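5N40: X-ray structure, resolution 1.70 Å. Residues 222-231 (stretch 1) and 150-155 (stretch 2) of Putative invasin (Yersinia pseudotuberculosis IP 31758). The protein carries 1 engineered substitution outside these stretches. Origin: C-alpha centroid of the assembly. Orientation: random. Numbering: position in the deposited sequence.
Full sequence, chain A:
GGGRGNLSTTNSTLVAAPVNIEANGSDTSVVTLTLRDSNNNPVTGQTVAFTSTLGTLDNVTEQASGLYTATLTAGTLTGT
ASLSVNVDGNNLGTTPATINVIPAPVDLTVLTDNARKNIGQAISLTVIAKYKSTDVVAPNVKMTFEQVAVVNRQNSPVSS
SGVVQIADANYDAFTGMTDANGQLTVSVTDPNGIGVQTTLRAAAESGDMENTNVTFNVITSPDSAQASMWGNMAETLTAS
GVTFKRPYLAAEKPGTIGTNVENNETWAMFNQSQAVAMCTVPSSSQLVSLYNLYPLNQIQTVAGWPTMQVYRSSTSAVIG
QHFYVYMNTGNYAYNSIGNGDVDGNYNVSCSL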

# COMPACT_ATOMS: atom_id res chain seq x y z
N PRO A 222 22.19 -3.11 -6.41
CA PRO A 222 22.18 -2.79 -7.85
C PRO A 222 20.89 -3.28 -8.51
O PRO A 222 20.26 -4.24 -8.06
CB PRO A 222 23.40 -3.53 -8.38
CG PRO A 222 23.59 -4.67 -7.45
CD PRO A 222 23.08 -4.24 -6.10
N ASP A 223 20.51 -2.58 -9.58
CA ASP A 223 19.34 -2.96 -10.38
C ASP A 223 19.79 -4.05 -11.35
O ASP A 223 20.05 -3.82 -12.53
CB ASP A 223 18.76 -1.76 -11.11
CG ASP A 223 17.49 -2.11 -11.88
OD1 ASP A 223 16.89 -3.18 -11.62
OD2 ASP A 223 17.07 -1.31 -12.75
N SER A 224 19.90 -5.26 -10.80
CA SER A 224 20.33 -6.44 -11.54
C SER A 224 19.42 -7.60 -11.17
O SER A 224 19.07 -7.76 -10.00
CB SER A 224 21.78 -6.81 -11.20
OG SER A 224 22.05 -8.15 -11.57
N ALA A 225 19.05 -8.40 -12.16
CA ALA A 225 18.24 -9.58 -11.87
C ALA A 225 18.97 -10.56 -10.95
O ALA A 225 18.31 -11.42 -10.36
CB ALA A 225 17.84 -10.28 -13.18
N GLN A 226 20.29 -10.43 -10.81
CA GLN A 226 21.08 -11.28 -9.93
C GLN A 226 21.21 -10.74 -8.52
O GLN A 226 21.75 -11.43 -7.65
CB GLN A 226 22.49 -11.48 -10.50
CG GLN A 226 22.54 -12.10 -11.88
CD GLN A 226 23.95 -12.23 -12.39
OE1 GLN A 226 24.53 -11.27 -12.90
NE2 GLN A 226 24.53 -13.42 -12.26
N ALA A 227 20.73 -9.52 -8.26
CA ALA A 227 20.80 -8.95 -6.92
C ALA A 227 19.81 -9.64 -5.99
O ALA A 227 18.79 -10.18 -6.42
CB ALA A 227 20.48 -7.45 -6.97
N SER A 228 20.14 -9.62 -4.70
CA SER A 228 19.25 -10.21 -3.70
C SER A 228 18.01 -9.34 -3.48
O SER A 228 16.89 -9.84 -3.45
CB SER A 228 20.00 -10.40 -2.38
OG SER A 228 21.01 -11.39 -2.51
N MET A 229 18.22 -8.03 -3.33
CA MET A 229 17.14 -7.09 -3.08
C MET A 229 16.81 -6.31 -4.35
O MET A 229 17.55 -6.33 -5.34
CB MET A 229 17.54 -6.11 -1.97
CG MET A 229 18.29 -6.73 -0.79
SD MET A 229 17.39 -8.06 0.03
CE MET A 229 16.02 -7.16 0.71
N TRP A 230 15.68 -5.60 -4.29
CA TRP A 230 15.29 -4.69 -5.35
C TRP A 230 15.97 -3.34 -5.12
O TRP A 230 15.73 -2.71 -4.08
CB TRP A 230 13.77 -4.52 -5.38
CG TRP A 230 13.01 -5.77 -5.64
CD1 TRP A 230 12.50 -6.64 -4.72
CD2 TRP A 230 12.66 -6.30 -6.92
NE1 TRP A 230 11.85 -7.67 -5.35
CE2 TRP A 230 11.94 -7.48 -6.70
CE3 TRP A 230 12.90 -5.88 -8.24
CZ2 TRP A 230 11.45 -8.26 -7.75
CZ3 TRP A 230 12.40 -6.65 -9.27
CH2 TRP A 230 11.69 -7.82 -9.02
N GLY A 231 16.78 -2.88 -6.08
CA GLY A 231 17.63 -1.72 -5.85
C GLY A 231 17.72 -0.80 -7.05
O GLY A 231 17.30 -1.14 -8.16
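Stretch 2 150-155: VVNRQN

A loop with no regular secondary structure can still hold a distant segment firmly if its backbone carbonyls are free to accept hydrogen bonds, and the putative invasin of Yersinia pseudotuberculosis offers a compact example. Residues 222-231 form neither helix nor strand. The segment laid on them, 150-155, leaves a strand at Val151 and enters a type I turn from Asn152 to Asn155. The two segments run in broadly opposite senses through the contact: as stretch 1 advances from Asp223 to Trp230, its partners step back from the side chains of Arg153 and Gln154 towards Asn152 and Val151. Together they bury 554 Å².

At the start of stretch 1, Pro222 makes no direct contact, but its carbonyl accepts from a water that also accepts from NH1 of Arg153. Asp223 points its CA-to-CB bond away, yet the end of the side chain comes back to form a salt bridge, OD1 of Asp223 lying 3.0 Å from NH1 of Arg153, near the plane of the guanidinium. A second water joins the same carboxylate oxygen to NH2 of Arg153.

Ser224 opens a type I turn that closes at Ala227, held by Ala227 N to Ser224 O at 3.0 Å and by Gln226 N to Ser224 OG, also 3.0 Å. Ser224 O and the CA of Ala225 lie over one face of the guanidinium, the latter 3.7 Å from NE of Arg153. The turn also presents two carbonyls to one amide: NE2 of Gln154 donates to Ala225 O at 2.9 Å and to Ala227 O at 2.8 Å, the second almost linear.

Ser228 supplies the link between the two backbones, its O accepting from Arg153 N at 2.8 Å. Within the partner turn, Asn152 OD1 accepts from Gln154 N at 2.9 Å. Met229 and Asn152 bring their CA atoms to 4.9 Å, the closest pair of CA atoms across the contact, and SD of Met229 returns to within 3.8 Å of CB of Asn152.

Trp230 completes the site. Its six-membered ring receives CG of Arg153 over the face, 3.7 Å from the ring centroid in a CH-pi contact, and its CZ3 lies 3.5 Å from NE of Arg153, on the guanidinium face opposite Ala225. The extended arginine, with chi1 to chi3 all t, is therefore sandwiched between turn and indole. At Gly231, the backbone N donates to the water shared by Pro222 and Arg153, tying both ends of stretch 1 to one side chain.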

# COMPACT_ATOMS: atom_id res chain seq x y z
N VAL A 150 5.81 -10.38 1.42
CA VAL A 150 7.00 -9.52 1.29
C VAL A 150 8.17 -10.41 0.89
O VAL A 150 8.56 -11.31 1.64
CB VAL A 150 7.33 -8.78 2.60
CG1 VAL A 150 8.52 -7.83 2.38
CG2 VAL A 150 6.14 -8.00 3.12
N VAL A 151 8.76 -10.15 -0.29
CA VAL A 151 9.85 -10.97 -0.80
C VAL A 151 10.95 -10.06 -1.35
O VAL A 151 10.71 -8.90 -1.70
CB VAL A 151 9.40 -11.96 -1.89
CG1 VAL A 151 8.36 -12.94 -1.34
CG2 VAL A 151 8.85 -11.21 -3.12
N ASN A 152 12.15 -10.61 -1.44
CA ASN A 152 13.26 -9.91 -2.08
C ASN A 152 13.20 -10.21 -3.58
O ASN A 152 12.16 -10.64 -4.10
CB ASN A 152 14.59 -10.28 -1.40
CG ASN A 152 15.02 -11.72 -1.64
OD1 ASN A 152 14.38 -12.47 -2.38
ND2 ASN A 152 16.12 -12.11 -1.00
N ARG A 153 14.28 -9.96 -4.31
CA ARG A 153 14.27 -10.15 -5.76
C ARG A 153 14.50 -11.61 -6.16
O ARG A 153 14.38 -11.93 -7.35
CB ARG A 153 15.32 -9.24 -6.41
CG ARG A 153 15.23 -9.19 -7.91
CD ARG A 153 15.95 -7.98 -8.50
NE ARG A 153 15.61 -7.84 -9.91
CZ ARG A 153 15.90 -6.80 -10.68
NH1 ARG A 153 16.58 -5.76 -10.20
NH2 ARG A 153 15.51 -6.80 -11.94
N GLN A 154 14.80 -12.49 -5.21
CA GLN A 154 15.01 -13.91 -5.47
C GLN A 154 13.92 -14.78 -4.84
O GLN A 154 14.15 -15.96 -4.58
CB GLN A 154 16.39 -14.34 -4.98
CG GLN A 154 17.53 -13.52 -5.59
CD GLN A 154 17.56 -13.61 -7.10
OE1 GLN A 154 17.19 -14.63 -7.68
NE2 GLN A 154 17.99 -12.54 -7.75
N ASN A 155 12.75 -14.21 -4.60
CA ASN A 155 11.58 -14.91 -4.09
C ASN A 155 11.76 -15.37 -2.65
O ASN A 155 11.04 -16.26 -2.19
CB ASN A 155 11.24 -16.12 -4.96
CG ASN A 155 9.79 -16.54 -4.83
OD1 ASN A 155 8.89 -15.70 -4.76
ND2 ASN A 155 9.55 -17.85 -4.77
O HOH W 1 17.76 -5.09 -7.76
O HOH W 2 15.72 -4.54 -13.81